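PDB 2PRX: thioesterase superfamily protein from Shewanella loihica, which probably acts as a thiolester hydrolase of the hotdog-fold thioesterase superfamily. Local coordinates for residues S64-H69 and A98-D103. Sequence-based numbering, arbitrary orientation.
Sequences SLIDCH and AALNID
Asp67 supplies the flat group here: the methyl CD2 of Leu100 stands off one face of its carboxylate, nearer the CB end, where CB of Asp67 and CD2 of Leu100 are 3.9 Å apart. Its OD1 is hydrogen-bonded to OG1 of Thr97, just before 98-103, so the acid is tied to the strand's chain although no hydrogen bond joins 64-69 to 98-103. Everything else is aliphatic. Ile66 splits its two branches between two strand residues: chi1 of -78° sets CG1 beside the backbone N and CG2 anti to it, and that CG2 methyl meets CD1 of Leu100 at 3.7 Å as the side chains pass at a slant, while CD1 of Ile66 meets Ile102 tip to tip, 4.1 Å from CG2 of Ile102. With only an alanine at Ile66, Ile102 would probably lose its partner in 64-69 and a gap would open beside CD1 of Leu100, whose CD2 keeps Asp67. The axes of 64-69 and 99-103 come within 10.0 Å, their N-to-C directions 136° apart, with Met146 of the adjacent strand touching both Asp67 and Leu100. Residues 99-103 also pair antiparallel with a strand of the second subunit, carrying the sheet across the interface. A central helix cradled against a curved antiparallel sheet is the hallmark of the hotdog fold, and the shared sheet is its usual dimer.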
loop_
_atom_site.group_PDB
_atom_site.type_symbol
_atom_site.label_atom_id
_atom_site.label_comp_id
_atom_site.label_asym_id
_atom_site.label_seq_id
_atom_site.Cartn_x
_atom_site.Cartn_y
_atom_site.Cartn_z
ATOM N N SER A 64 3.783 1.243 -1.061
ATOM C CA SER A 64 4.719 0.181 -1.404
ATOM C C SER A 64 6.091 0.472 -0.780
ATOM O O SER A 64 6.664 -0.479 -0.232
ATOM C CB SER A 64 4.918 -0.032 -2.899
ATOM O OG SER A 64 3.723 -0.289 -3.606
ATOM N N LEU A 65 6.538 1.718 -0.893
ATOM C CA LEU A 65 7.881 2.103 -0.385
ATOM C C LEU A 65 7.898 2.120 1.119
ATOM O O LEU A 65 8.920 1.850 1.801
ATOM C CB LEU A 65 8.284 3.450 -0.981
ATOM C CG LEU A 65 8.359 3.519 -2.518
ATOM C CD1 LEU A 65 8.438 4.955 -2.992
ATOM C CD2 LEU A 65 9.551 2.717 -3.019
ATOM N N ILE A 66 6.802 2.422 1.796
ATOM C CA ILE A 66 6.829 2.348 3.260
ATOM C C ILE A 66 6.996 0.911 3.744
ATOM O O ILE A 66 7.743 0.606 4.683
ATOM C CB ILE A 66 5.554 2.968 3.849
ATOM C CG1 ILE A 66 5.578 4.500 3.864
ATOM C CG2 ILE A 66 5.276 2.387 5.214
ATOM C CD1 ILE A 66 4.182 5.090 3.859
ATOM N N ASP A 67 6.286 0.009 3.076
ATOM C CA ASP A 67 6.336 -1.418 3.364
ATOM C C ASP A 67 7.744 -1.976 3.249
ATOM O O ASP A 67 8.231 -2.690 4.119
ATOM C CB ASP A 67 5.415 -2.142 2.390
ATOM C CG ASP A 67 5.298 -3.637 2.552
ATOM O OD1 ASP A 67 5.955 -4.218 3.430
ATOM O OD2 ASP A 67 4.504 -4.224 1.774
ATOM N N CYS A 68 8.413 -1.672 2.129
ATOM C CA CYS A 68 9.725 -2.330 1.991
ATOM C C CYS A 68 10.730 -1.577 2.845
ATOM O O CYS A 68 11.692 -2.164 3.348
ATOM C CB CYS A 68 10.121 -2.437 0.521
ATOM S SG CYS A 68 9.068 -3.525 -0.484
ATOM N N HIS A 69 10.548 -0.271 3.043
ATOM C CA HIS A 69 11.529 0.393 3.925
ATOM C C HIS A 69 11.342 -0.089 5.354
ATOM O O HIS A 69 12.307 -0.252 6.103
ATOM C CB HIS A 69 11.387 1.906 3.813
ATOM C CG HIS A 69 12.281 2.672 4.751
ATOM N ND1 HIS A 69 13.661 2.648 4.642
ATOM C CD2 HIS A 69 11.996 3.474 5.791
ATOM C CE1 HIS A 69 14.166 3.417 5.597
ATOM N NE2 HIS A 69 13.187 3.937 6.314
ATOM N N ALA A 98 2.932 -7.588 9.030
ATOM C CA ALA A 98 1.733 -8.224 9.578
ATOM C C ALA A 98 0.575 -7.242 9.560
ATOM O O ALA A 98 -0.598 -7.528 9.302
ATOM C CB ALA A 98 2.013 -8.760 10.978
ATOM N N ALA A 99 0.923 -5.994 9.832
ATOM C CA ALA A 99 -0.011 -4.886 9.726
ATOM C C ALA A 99 0.757 -3.643 9.292
ATOM O O ALA A 99 1.895 -3.361 9.680
ATOM C CB ALA A 99 -0.734 -4.776 11.046
ATOM N N LEU A 100 0.132 -2.871 8.418
ATOM C CA LEU A 100 0.653 -1.601 7.948
ATOM C C LEU A 100 -0.549 -0.645 7.842
ATOM O O LEU A 100 -1.438 -0.930 7.033
ATOM C CB LEU A 100 1.373 -1.644 6.617
ATOM C CG LEU A 100 2.082 -0.382 6.120
ATOM C CD1 LEU A 100 3.099 0.158 7.122
ATOM C CD2 LEU A 100 2.783 -0.674 4.797
ATOM N N ASN A 101 -0.545 0.377 8.656
ATOM C CA ASN A 101 -1.491 1.462 8.766
ATOM C C ASN A 101 -0.848 2.745 8.284
ATOM O O ASN A 101 0.251 3.170 8.640
ATOM C CB ASN A 101 -2.024 1.562 10.195
ATOM C CG ASN A 101 -2.498 0.175 10.612
ATOM O OD1 ASN A 101 -3.097 -0.517 9.789
ATOM N ND2 ASN A 101 -2.222 -0.200 11.849
ATOM N N ILE A 102 -1.551 3.389 7.358
ATOM C CA ILE A 102 -1.001 4.553 6.700
ATOM C C ILE A 102 -2.048 5.666 6.562
ATOM O O ILE A 102 -3.117 5.405 6.018
ATOM C CB ILE A 102 -0.441 4.214 5.310
ATOM C CG1 ILE A 102 0.533 3.035 5.301
ATOM C CG2 ILE A 102 0.203 5.433 4.669
ATOM C CD1 ILE A 102 0.960 2.563 3.932
ATOM N N ASP A 103 -1.748 6.845 7.039
ATOM C CA ASP A 103 -2.356 8.139 6.994
ATOM C C ASP A 103 -1.670 8.988 5.926
ATOM O O ASP A 103 -0.466 9.252 5.982
ATOM C CB ASP A 103 -2.254 8.850 8.349
ATOM C CG ASP A 103 -2.693 7.904 9.460
ATOM O OD1 ASP A 103 -3.920 7.669 9.529
ATOM O OD2 ASP A 103 -1.821 7.404 10.208
#